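Local coordinates for Cfl (Pectobacterium brasiliense, PDB 7A9J), which is a coronafacic acid ligase of the ATP-dependent AMP-binding enzyme family, probably activating its carboxylic acid substrate as an adenylate before amide formation, at residues A230-W241 against P276-N285; F326-Y334 against V343-A351. The protein carries 1 engineered substitution. One frame throughout, in Å; residues are numbered along the deposited sequence.

Contact 1 (A230-W241 against P276-N285); sequences AILSLVDLISPW and PAWIAGTPSN. With R4Z (6-ethyl-1-oxidanylidene-indene-4-carboxylic acid), chain B.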
loop_
_atom_site.group_PDB
_atom_site.type_symbol
_atom_site.label_atom_id
_atom_site.label_comp_id
_atom_site.label_asym_id
_atom_site.label_seq_id
_atom_site.Cartn_x
_atom_site.Cartn_y
_atom_site.Cartn_z
ATOM N N ALA A 230 4.216 -16.105 -10.090
ATOM C CA ALA A 230 4.641 -14.725 -10.302
ATOM C C ALA A 230 3.785 -13.796 -9.438
ATOM O O ALA A 230 2.561 -13.922 -9.387
ATOM C CB ALA A 230 4.503 -14.313 -11.773
ATOM N N ILE A 231 4.444 -12.845 -8.807
ATOM C CA ILE A 231 3.850 -11.903 -7.846
ATOM C C ILE A 231 3.795 -10.567 -8.544
ATOM O O ILE A 231 4.803 -10.116 -9.092
ATOM C CB ILE A 231 4.711 -11.842 -6.558
ATOM C CG1 ILE A 231 4.297 -12.914 -5.552
ATOM C CG2 ILE A 231 4.714 -10.444 -5.866
ATOM C CD1 ILE A 231 3.891 -14.197 -6.097
ATOM N N LEU A 232 2.626 -9.895 -8.484
ATOM C CA LEU A 232 2.477 -8.587 -9.080
ATOM C C LEU A 232 2.076 -7.611 -7.988
ATOM O O LEU A 232 1.143 -7.885 -7.209
ATOM C CB LEU A 232 1.399 -8.587 -10.164
ATOM C CG LEU A 232 0.907 -7.261 -10.674
ATOM C CD1 LEU A 232 2.072 -6.504 -11.307
ATOM C CD2 LEU A 232 -0.296 -7.476 -11.686
ATOM N N SER A 233 2.747 -6.474 -7.938
ATOM C CA SER A 233 2.235 -5.378 -7.098
ATOM C C SER A 233 1.868 -4.205 -7.992
ATOM O O SER A 233 2.723 -3.696 -8.736
ATOM C CB SER A 233 3.258 -4.936 -6.041
ATOM O OG SER A 233 2.714 -3.797 -5.339
ATOM N N LEU A 234 0.592 -3.754 -7.899
ATOM C CA LEU A 234 0.164 -2.639 -8.718
ATOM C C LEU A 234 0.635 -1.298 -8.145
ATOM O O LEU A 234 0.573 -0.282 -8.853
ATOM C CB LEU A 234 -1.369 -2.635 -8.834
ATOM C CG LEU A 234 -1.834 -3.903 -9.569
ATOM C CD1 LEU A 234 -3.342 -3.979 -9.509
ATOM C CD2 LEU A 234 -1.393 -3.871 -11.040
ATOM N N VAL A 235 1.140 -1.287 -6.919
ATOM C CA VAL A 235 1.657 -0.049 -6.346
ATOM C C VAL A 235 3.085 0.127 -6.892
ATOM O O VAL A 235 3.794 -0.855 -6.990
ATOM C CB VAL A 235 1.668 -0.189 -4.831
ATOM C CG1 VAL A 235 2.461 0.943 -4.227
ATOM C CG2 VAL A 235 0.150 -0.192 -4.304
ATOM N N ASP A 236 3.469 1.346 -7.265
ATOM C CA ASP A 236 4.814 1.562 -7.801
ATOM C C ASP A 236 5.893 0.940 -6.934
ATOM O O ASP A 236 5.874 1.025 -5.699
ATOM C CB ASP A 236 5.145 3.064 -7.945
ATOM C CG ASP A 236 4.188 3.838 -8.836
ATOM O OD1 ASP A 236 3.556 3.268 -9.751
ATOM O OD2 ASP A 236 4.112 5.062 -8.635
ATOM N N LEU A 237 6.927 0.393 -7.621
ATOM C CA LEU A 237 8.040 -0.233 -6.919
ATOM C C LEU A 237 8.878 0.777 -6.140
ATOM O O LEU A 237 9.642 0.392 -5.257
ATOM C CB LEU A 237 8.926 -0.994 -7.957
ATOM C CG LEU A 237 10.173 -1.700 -7.413
ATOM C CD1 LEU A 237 9.853 -2.682 -6.282
ATOM C CD2 LEU A 237 10.813 -2.400 -8.679
ATOM N N ILE A 238 8.715 2.061 -6.415
ATOM C CA ILE A 238 9.366 3.097 -5.611
ATOM C C ILE A 238 8.663 3.276 -4.269
ATOM O O ILE A 238 9.200 3.928 -3.379
ATOM C CB ILE A 238 9.409 4.381 -6.456
ATOM C CG1 ILE A 238 10.634 5.270 -6.131
ATOM C CG2 ILE A 238 8.163 5.212 -6.258
ATOM C CD1 ILE A 238 12.019 4.652 -6.489
ATOM N N SER A 239 7.517 2.672 -4.093
ATOM C CA SER A 239 6.745 2.893 -2.832
ATOM C C SER A 239 7.059 1.793 -1.809
ATOM O O SER A 239 7.158 0.621 -2.164
ATOM C CB SER A 239 5.264 2.884 -3.159
ATOM O OG SER A 239 4.513 3.207 -1.982
ATOM N N PRO A 240 7.247 2.085 -0.534
ATOM C CA PRO A 240 7.690 1.050 0.436
ATOM C C PRO A 240 6.920 -0.274 0.481
ATOM O O PRO A 240 7.555 -1.317 0.572
ATOM C CB PRO A 240 7.524 1.778 1.800
ATOM C CG PRO A 240 7.919 3.155 1.503
ATOM C CD PRO A 240 7.231 3.436 0.085
ATOM N N TRP A 241 5.583 -0.279 0.403
ATOM C CA TRP A 241 4.922 -1.588 0.417
ATOM C C TRP A 241 5.412 -2.494 -0.738
ATOM O O TRP A 241 5.631 -3.686 -0.543
ATOM C CB TRP A 241 3.411 -1.424 0.327
ATOM C CG TRP A 241 2.633 -2.696 0.550
ATOM C CD1 TRP A 241 2.975 -3.764 1.346
ATOM C CD2 TRP A 241 1.356 -2.985 -0.007
ATOM N NE1 TRP A 241 1.975 -4.742 1.289
ATOM C CE2 TRP A 241 0.982 -4.281 0.457
ATOM C CE3 TRP A 241 0.504 -2.277 -0.869
ATOM C CZ2 TRP A 241 -0.208 -4.892 0.072
ATOM C CZ3 TRP A 241 -0.661 -2.862 -1.251
ATOM C CH2 TRP A 241 -0.994 -4.175 -0.799
ATOM N N PRO A 276 -0.603 -13.368 -13.450
ATOM C CA PRO A 276 0.119 -13.513 -12.191
ATOM C C PRO A 276 -0.676 -14.383 -11.211
ATOM O O PRO A 276 -1.902 -14.528 -11.304
ATOM C CB PRO A 276 0.242 -12.073 -11.685
ATOM C CG PRO A 276 -0.949 -11.372 -12.297
ATOM C CD PRO A 276 -1.122 -11.994 -13.639
ATOM N N ALA A 277 0.042 -14.992 -10.278
ATOM C CA ALA A 277 -0.576 -15.843 -9.264
ATOM C C ALA A 277 -1.062 -15.040 -8.073
ATOM O O ALA A 277 -1.895 -15.545 -7.301
ATOM C CB ALA A 277 0.418 -16.891 -8.745
ATOM N N TRP A 278 -0.561 -13.811 -7.912
ATOM C CA TRP A 278 -0.795 -13.032 -6.703
ATOM C C TRP A 278 -0.708 -11.576 -7.104
ATOM O O TRP A 278 0.214 -11.203 -7.851
ATOM C CB TRP A 278 0.255 -13.398 -5.658
ATOM C CG TRP A 278 0.069 -12.769 -4.283
ATOM C CD1 TRP A 278 -0.480 -13.373 -3.193
ATOM C CD2 TRP A 278 0.590 -11.527 -3.845
ATOM N NE1 TRP A 278 -0.357 -12.556 -2.096
ATOM C CE2 TRP A 278 0.280 -11.401 -2.483
ATOM C CE3 TRP A 278 1.272 -10.472 -4.504
ATOM C CZ2 TRP A 278 0.638 -10.289 -1.720
ATOM C CZ3 TRP A 278 1.619 -9.337 -3.753
ATOM C CH2 TRP A 278 1.324 -9.264 -2.363
ATOM N N ILE A 279 -1.670 -10.756 -6.651
ATOM C CA ILE A 279 -1.728 -9.358 -7.052
ATOM C C ILE A 279 -1.955 -8.542 -5.782
ATOM O O ILE A 279 -2.998 -8.702 -5.116
ATOM C CB ILE A 279 -2.891 -9.086 -8.019
ATOM C CG1 ILE A 279 -2.802 -10.013 -9.242
ATOM C CG2 ILE A 279 -2.906 -7.617 -8.410
ATOM C CD1 ILE A 279 -4.005 -9.819 -10.189
ATOM N N ALA A 280 -1.050 -7.617 -5.504
ATOM C CA ALA A 280 -1.300 -6.592 -4.493
ATOM C C ALA A 280 -1.747 -5.294 -5.150
ATOM O O ALA A 280 -1.335 -4.956 -6.254
ATOM C CB ALA A 280 -0.031 -6.352 -3.648
ATOM N N GLY A 281 -2.614 -4.540 -4.453
ATOM C CA GLY A 281 -3.034 -3.265 -5.033
ATOM C C GLY A 281 -3.762 -2.456 -3.971
ATOM O O GLY A 281 -4.029 -2.939 -2.869
ATOM N N THR A 282 -3.997 -1.189 -4.293
ATOM C CA THR A 282 -4.959 -0.403 -3.462
ATOM C C THR A 282 -6.381 -0.876 -3.663
ATOM O O THR A 282 -6.713 -1.533 -4.644
ATOM C CB THR A 282 -4.901 1.071 -3.828
ATOM O OG1 THR A 282 -5.446 1.250 -5.146
ATOM C CG2 THR A 282 -3.467 1.589 -3.699
ATOM N N PRO A 283 -7.299 -0.479 -2.761
ATOM C CA PRO A 283 -8.697 -0.791 -3.040
ATOM C C PRO A 283 -9.139 -0.202 -4.355
ATOM O O PRO A 283 -9.955 -0.779 -5.103
ATOM C CB PRO A 283 -9.440 -0.138 -1.846
ATOM C CG PRO A 283 -8.490 -0.329 -0.713
ATOM C CD PRO A 283 -7.050 -0.135 -1.361
ATOM N N SER A 284 -8.645 0.992 -4.646
ATOM C CA SER A 284 -8.970 1.614 -5.911
ATOM C C SER A 284 -8.552 0.748 -7.099
ATOM O O SER A 284 -9.264 0.714 -8.114
ATOM C CB SER A 284 -8.292 2.977 -6.001
ATOM O OG SER A 284 -8.546 3.534 -7.272
ATOM N N ASN A 285 -7.358 0.143 -7.031
ATOM C CA ASN A 285 -6.904 -0.751 -8.107
ATOM C C ASN A 285 -7.953 -1.816 -8.380
ATOM O O ASN A 285 -8.333 -2.053 -9.526
ATOM C CB ASN A 285 -5.585 -1.450 -7.737
ATOM C CG ASN A 285 -4.356 -0.586 -7.933
ATOM O OD1 ASN A 285 -3.543 -0.446 -7.030
ATOM N ND2 ASN A 285 -4.196 -0.013 -9.132
HETATM C C13 R4Z B . 4.629 -0.141 5.165
HETATM C C15 R4Z B . 2.507 -1.441 4.673
HETATM C C02 R4Z B . 0.320 -2.669 3.990
HETATM C C03 R4Z B . -0.799 -2.486 3.179
HETATM C C04 R4Z B . -0.660 -1.066 2.627
HETATM C C05 R4Z B . 1.291 -1.612 4.031
HETATM C C06 R4Z B . 0.781 -0.587 3.195
HETATM C C07 R4Z B . 1.540 0.565 3.025
HETATM C C08 R4Z B . 1.008 1.690 2.122
HETATM C C11 R4Z B . 2.780 0.706 3.646
HETATM C C12 R4Z B . 3.287 -0.298 4.481
HETATM C C14 R4Z B . 5.790 -0.419 4.168
HETATM O O01 R4Z B . 0.461 -3.677 4.631
HETATM O O09 R4Z B . 1.827 2.576 1.759
HETATM O O10 R4Z B . -0.209 1.759 1.755
HETATM O O HOH W 1 -1.424 1.210 -9.669
#

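Contact 2 (F326-Y334 against V343-A351); sequences FGSHLQSSY and VIYHHDIYA. With R4Z (6-ethyl-1-oxidanylidene-indene-4-carboxylic acid), chain B.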
loop_
_atom_site.group_PDB
_atom_site.type_symbol
_atom_site.label_atom_id
_atom_site.label_comp_id
_atom_site.label_asym_id
_atom_site.label_seq_id
_atom_site.Cartn_x
_atom_site.Cartn_y
_atom_site.Cartn_z
ATOM N N PHE A 326 -15.596 -11.919 -9.633
ATOM C CA PHE A 326 -14.617 -12.883 -10.093
ATOM C C PHE A 326 -14.655 -14.231 -9.400
ATOM O O PHE A 326 -13.914 -15.130 -9.813
ATOM C CB PHE A 326 -13.206 -12.305 -9.915
ATOM C CG PHE A 326 -12.990 -11.073 -10.715
ATOM C CD1 PHE A 326 -12.800 -11.161 -12.083
ATOM C CD2 PHE A 326 -12.986 -9.823 -10.105
ATOM C CE1 PHE A 326 -12.602 -10.013 -12.839
ATOM C CE2 PHE A 326 -12.801 -8.676 -10.849
ATOM C CZ PHE A 326 -12.618 -8.772 -12.213
ATOM N N GLY A 327 -15.444 -14.395 -8.342
ATOM C CA GLY A 327 -15.317 -15.611 -7.559
ATOM C C GLY A 327 -13.977 -15.768 -6.870
ATOM O O GLY A 327 -13.580 -16.894 -6.550
ATOM N N SER A 328 -13.245 -14.675 -6.671
ATOM C CA SER A 328 -11.947 -14.699 -6.015
ATOM C C SER A 328 -12.157 -14.157 -4.608
ATOM O O SER A 328 -13.069 -13.354 -4.371
ATOM C CB SER A 328 -10.924 -13.854 -6.798
ATOM O OG SER A 328 -9.592 -13.826 -6.245
ATOM N N HIS A 329 -11.302 -14.584 -3.676
ATOM C CA HIS A 329 -11.524 -14.361 -2.244
ATOM C C HIS A 329 -10.515 -13.319 -1.803
ATOM O O HIS A 329 -9.342 -13.643 -1.568
ATOM C CB HIS A 329 -11.366 -15.656 -1.477
ATOM C CG HIS A 329 -12.220 -16.767 -2.016
ATOM N ND1 HIS A 329 -13.439 -17.092 -1.468
ATOM C CD2 HIS A 329 -12.047 -17.601 -3.083
ATOM C CE1 HIS A 329 -13.975 -18.092 -2.147
ATOM N NE2 HIS A 329 -13.145 -18.428 -3.125
ATOM N N LEU A 330 -10.939 -12.055 -1.788
ATOM C CA LEU A 330 -10.015 -10.955 -1.532
ATOM C C LEU A 330 -9.392 -11.057 -0.148
ATOM O O LEU A 330 -10.031 -11.492 0.822
ATOM C CB LEU A 330 -10.750 -9.606 -1.665
ATOM C CG LEU A 330 -9.853 -8.351 -1.687
ATOM C CD1 LEU A 330 -8.987 -8.271 -2.982
ATOM C CD2 LEU A 330 -10.819 -7.126 -1.632
ATOM N N GLN A 331 -8.141 -10.618 -0.059
ATOM C CA GLN A 331 -7.405 -10.550 1.185
ATOM C C GLN A 331 -7.101 -9.085 1.429
ATOM O O GLN A 331 -7.151 -8.279 0.505
ATOM C CB GLN A 331 -6.104 -11.381 1.102
ATOM C CG GLN A 331 -6.444 -12.821 0.706
ATOM C CD GLN A 331 -5.234 -13.766 0.822
ATOM O OE1 GLN A 331 -4.137 -13.322 1.109
ATOM N NE2 GLN A 331 -5.479 -15.047 0.699
ATOM N N SER A 332 -6.668 -8.771 2.633
ATOM C CA SER A 332 -6.216 -7.405 2.835
ATOM C C SER A 332 -5.001 -7.384 3.738
ATOM O O SER A 332 -4.755 -8.284 4.527
ATOM C CB SER A 332 -7.345 -6.481 3.440
ATOM O OG SER A 332 -7.811 -7.011 4.678
ATOM N N SER A 333 -4.264 -6.278 3.613
ATOM C CA SER A 333 -3.086 -6.054 4.418
ATOM C C SER A 333 -3.197 -4.652 4.986
ATOM O O SER A 333 -3.697 -3.744 4.329
ATOM C CB SER A 333 -1.801 -6.246 3.513
ATOM O OG SER A 333 -0.635 -6.105 4.315
ATOM N N TYR A 334 -2.823 -4.504 6.231
ATOM C CA TYR A 334 -2.982 -3.242 6.922
ATOM C C TYR A 334 -1.630 -2.911 7.513
ATOM O O TYR A 334 -1.088 -3.702 8.274
ATOM C CB TYR A 334 -4.038 -3.395 8.007
ATOM C CG TYR A 334 -4.271 -2.239 8.969
ATOM C CD1 TYR A 334 -3.403 -1.993 10.036
ATOM C CD2 TYR A 334 -5.418 -1.458 8.866
ATOM C CE1 TYR A 334 -3.694 -0.973 10.984
ATOM C CE2 TYR A 334 -5.672 -0.418 9.771
ATOM C CZ TYR A 334 -4.820 -0.204 10.840
ATOM O OH TYR A 334 -5.111 0.822 11.775
ATOM N N VAL A 343 1.237 -5.134 9.339
ATOM C CA VAL A 343 1.143 -5.686 10.689
ATOM C C VAL A 343 -0.107 -6.507 10.928
ATOM O O VAL A 343 -0.145 -7.274 11.884
ATOM C CB VAL A 343 1.219 -4.558 11.750
ATOM C CG1 VAL A 343 2.671 -3.976 11.714
ATOM C CG2 VAL A 343 0.164 -3.453 11.500
ATOM N N ILE A 344 -1.163 -6.300 10.166
ATOM C CA ILE A 344 -2.410 -7.024 10.352
ATOM C C ILE A 344 -2.839 -7.525 8.979
ATOM O O ILE A 344 -2.781 -6.784 7.995
ATOM C CB ILE A 344 -3.488 -6.126 11.010
ATOM C CG1 ILE A 344 -3.085 -5.823 12.444
ATOM C CG2 ILE A 344 -4.832 -6.862 10.997
ATOM C CD1 ILE A 344 -3.852 -4.589 13.099
ATOM N N TYR A 345 -3.230 -8.780 8.920
ATOM C CA TYR A 345 -3.475 -9.434 7.658
ATOM C C TYR A 345 -4.792 -10.175 7.698
ATOM O O TYR A 345 -5.043 -10.935 8.634
ATOM C CB TYR A 345 -2.307 -10.366 7.402
ATOM C CG TYR A 345 -2.454 -11.356 6.270
ATOM C CD1 TYR A 345 -2.864 -10.958 5.015
ATOM C CD2 TYR A 345 -2.150 -12.700 6.485
ATOM C CE1 TYR A 345 -2.990 -11.884 3.948
ATOM C CE2 TYR A 345 -2.280 -13.648 5.450
ATOM C CZ TYR A 345 -2.699 -13.221 4.180
ATOM O OH TYR A 345 -2.791 -14.158 3.168
ATOM N N HIS A 346 -5.628 -9.949 6.679
ATOM C CA HIS A 346 -6.897 -10.629 6.589
ATOM C C HIS A 346 -6.817 -11.610 5.432
ATOM O O HIS A 346 -6.869 -11.210 4.269
ATOM C CB HIS A 346 -8.048 -9.635 6.408
ATOM C CG HIS A 346 -9.342 -10.210 6.835
ATOM N ND1 HIS A 346 -9.607 -11.561 6.740
ATOM C CD2 HIS A 346 -10.427 -9.643 7.435
ATOM C CE1 HIS A 346 -10.807 -11.802 7.266
ATOM N NE2 HIS A 346 -11.307 -10.662 7.717
ATOM N N HIS A 347 -6.627 -12.888 5.743
ATOM C CA HIS A 347 -6.433 -13.841 4.656
ATOM C C HIS A 347 -7.751 -14.261 4.014
ATOM O O HIS A 347 -7.733 -15.005 3.065
ATOM C CB HIS A 347 -5.686 -15.068 5.203
ATOM C CG HIS A 347 -6.415 -15.729 6.309
ATOM N ND1 HIS A 347 -6.282 -15.315 7.617
ATOM C CD2 HIS A 347 -7.301 -16.751 6.310
ATOM C CE1 HIS A 347 -7.054 -16.071 8.393
ATOM N NE2 HIS A 347 -7.697 -16.938 7.628
ATOM N N ASP A 348 -8.926 -13.752 4.469
ATOM C CA ASP A 348 -10.162 -14.093 3.773
ATOM C C ASP A 348 -11.299 -13.119 4.171
ATOM O O ASP A 348 -12.148 -13.446 4.966
ATOM C CB ASP A 348 -10.541 -15.545 4.111
ATOM C CG ASP A 348 -11.664 -16.100 3.262
ATOM O OD1 ASP A 348 -11.933 -17.310 3.476
ATOM O OD2 ASP A 348 -12.330 -15.396 2.457
ATOM N N ILE A 349 -11.283 -11.912 3.608
ATOM C CA ILE A 349 -12.191 -10.852 4.079
ATOM C C ILE A 349 -13.630 -11.286 3.964
ATOM O O ILE A 349 -14.452 -11.033 4.853
ATOM C CB ILE A 349 -11.953 -9.589 3.246
ATOM C CG1 ILE A 349 -10.499 -9.150 3.360
ATOM C CG2 ILE A 349 -12.912 -8.489 3.830
ATOM C CD1 ILE A 349 -10.185 -8.048 2.288
ATOM N N TYR A 350 -13.976 -11.905 2.832
ATOM C CA TYR A 350 -15.358 -12.136 2.532
ATOM C C TYR A 350 -15.964 -13.186 3.463
ATOM O O TYR A 350 -17.182 -13.242 3.635
ATOM C CB TYR A 350 -15.473 -12.525 1.070
ATOM C CG TYR A 350 -16.868 -12.697 0.581
ATOM C CD1 TYR A 350 -17.858 -11.697 0.776
ATOM C CD2 TYR A 350 -17.247 -13.851 -0.062
ATOM C CE1 TYR A 350 -19.125 -11.868 0.336
ATOM C CE2 TYR A 350 -18.545 -14.033 -0.522
ATOM C CZ TYR A 350 -19.478 -13.032 -0.333
ATOM O OH TYR A 350 -20.765 -13.201 -0.756
ATOM N N ALA A 351 -15.104 -14.025 4.077
ATOM C CA ALA A 351 -15.608 -15.040 5.001
ATOM C C ALA A 351 -16.266 -14.432 6.260
ATOM O O ALA A 351 -17.035 -15.099 6.972
ATOM C CB ALA A 351 -14.449 -15.942 5.428
HETATM C C13 R4Z B . 4.629 -0.141 5.165
HETATM C C15 R4Z B . 2.507 -1.441 4.673
HETATM C C02 R4Z B . 0.320 -2.669 3.990
HETATM C C03 R4Z B . -0.799 -2.486 3.179
HETATM C C04 R4Z B . -0.660 -1.066 2.627
HETATM C C05 R4Z B . 1.291 -1.612 4.031
HETATM C C06 R4Z B . 0.781 -0.587 3.195
HETATM C C07 R4Z B . 1.540 0.565 3.025
HETATM C C08 R4Z B . 1.008 1.690 2.122
HETATM C C11 R4Z B . 2.780 0.706 3.646
HETATM C C12 R4Z B . 3.287 -0.298 4.481
HETATM C C14 R4Z B . 5.790 -0.419 4.168
HETATM O O01 R4Z B . 0.461 -3.677 4.631
HETATM O O09 R4Z B . 1.827 2.576 1.759
HETATM O O10 R4Z B . -0.209 1.759 1.755
HETATM O O HOH W 2 -14.269 -16.414 1.256
HETATM O O HOH W 3 -12.248 -13.120 0.861
#

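Contact 1 (A230-W241 against P276-N285)
The indole of W241 lies broadside to the bound indenone acid R4Z, whose C03 sits over the centre of one ring face, 3.7 Å from W241 CE2. From the strand 278-281, A280 meets the far end of the indole obliquely, its CB 3.7 Å from W241 CH2, while the carbonyl oxygen of G281 comes to the ring's edge near its plane. The small methyl of A280 lets so wide a ring come close; glycine suits position 281 because a side chain there would press on L234 CD1 and N285 CB. CG of W241 is anti to its backbone N (chi1 -171°), which swings the indole across to A280.

Strands 230-233 and 278-281 are parallel neighbours in the AMP-binding domain. L232 N donates to W278 O and L232 O accepts from A280 N at 2.8 Å; L234 N then reaches A280 O almost straight, at 174°. Hydrophobic side chains suit both faces because a helix covers each. On the face of I231, W278 and A280, CG2 of I231 packs obliquely on W278 CE3 at 3.7 Å, and I245 of helix 240-251 covers all three residues. On the other face L232 runs alongside P276 and I279, all under L271 of helix 267-274.

L234 and N285 pass alongside with their ends pointing opposite ways, L234 CB 3.6 Å from N285 OD1. That oxygen takes the N-H of T282 on a lone pair in the amide plane, and ND2 donates to a water, which in turn donates to L234 O; together these hold the amide's rotation. N285 N donates to T282 OG1 at 2.9 Å, completing a capping box that starts helix 283-294.

Contact 2 (F326-Y334 against V343-A351)
The beta hairpin of strands 331-335 and 342-346 forms one wall of the acid pocket, where S333 gives its hydroxyl to the ketone oxygen of R4Z (OG to O01 2.7 Å). With OG anti to the backbone N of S333 (chi1 -177°), this short side chain reaches the ketone directly. S332 and H346 form a hydrogen-bonded pair, S333 and Y345 a non-hydrogen-bonded one. Near the turn V343 and I344 both face Y334 in a classic beta bulge: Y334 O accepts from V343 N at 2.9 Å and from I344 N at 3.2 Å.

Y334 and I344 run alongside, both pointing the same way, with Y334 CD1 4.0 Å from I344 CD1. V343 CG2 comes to the edge of the phenol ring. Tyrosine suits this place, offering an apolar ring to both neighbours while its hydroxyl reaches D408. Q331 and Y345 cross at a slant, amide and ring planes 63° apart. The extended chain of Q331 brings OE1 to the phenol OH of Y345, which donates to it at 2.6 Å from above the amide plane; N218 is a second partner of that hydroxyl. Beyond the strands I349 N donates to L330 O, and the I349 CD1 methyl presses tightly on S332 CB, at 3.4 Å. A water donating to both L330 O and D348 OD2 accepts from Y350 N, joining the polar groups of this return.

Strand 306-311 flanks 331-335 on its other edge, with V308 against Q331 and S333. Helix 316-326 covers L330 and I349, while L378 and I380 of strand 376-381 pack against Y334 and I344.

Overall arrangement
From the N terminus, strand 230-233 comes first, and contact 1 closes a loop of 34 residues, largely helical, when the chain returns at 276-285. Helix 283-294, strand 306-311 and helix 316-326 follow before contact 2 closes the short hairpin between 326-334 and 343-351. The two loops are in series, neither nested nor crossed. Strand 306-311 bridges them, pairing in parallel with 278-281 on one edge and 331-335 on the other; the hairpin then adds an antiparallel strand. Their centres lie about 14 Å apart, and they touch where W241 CZ2 packs on S333 CB at 4.0 Å. Both border the bound acid, contact 1 along its ring face and contact 2 at its ketone.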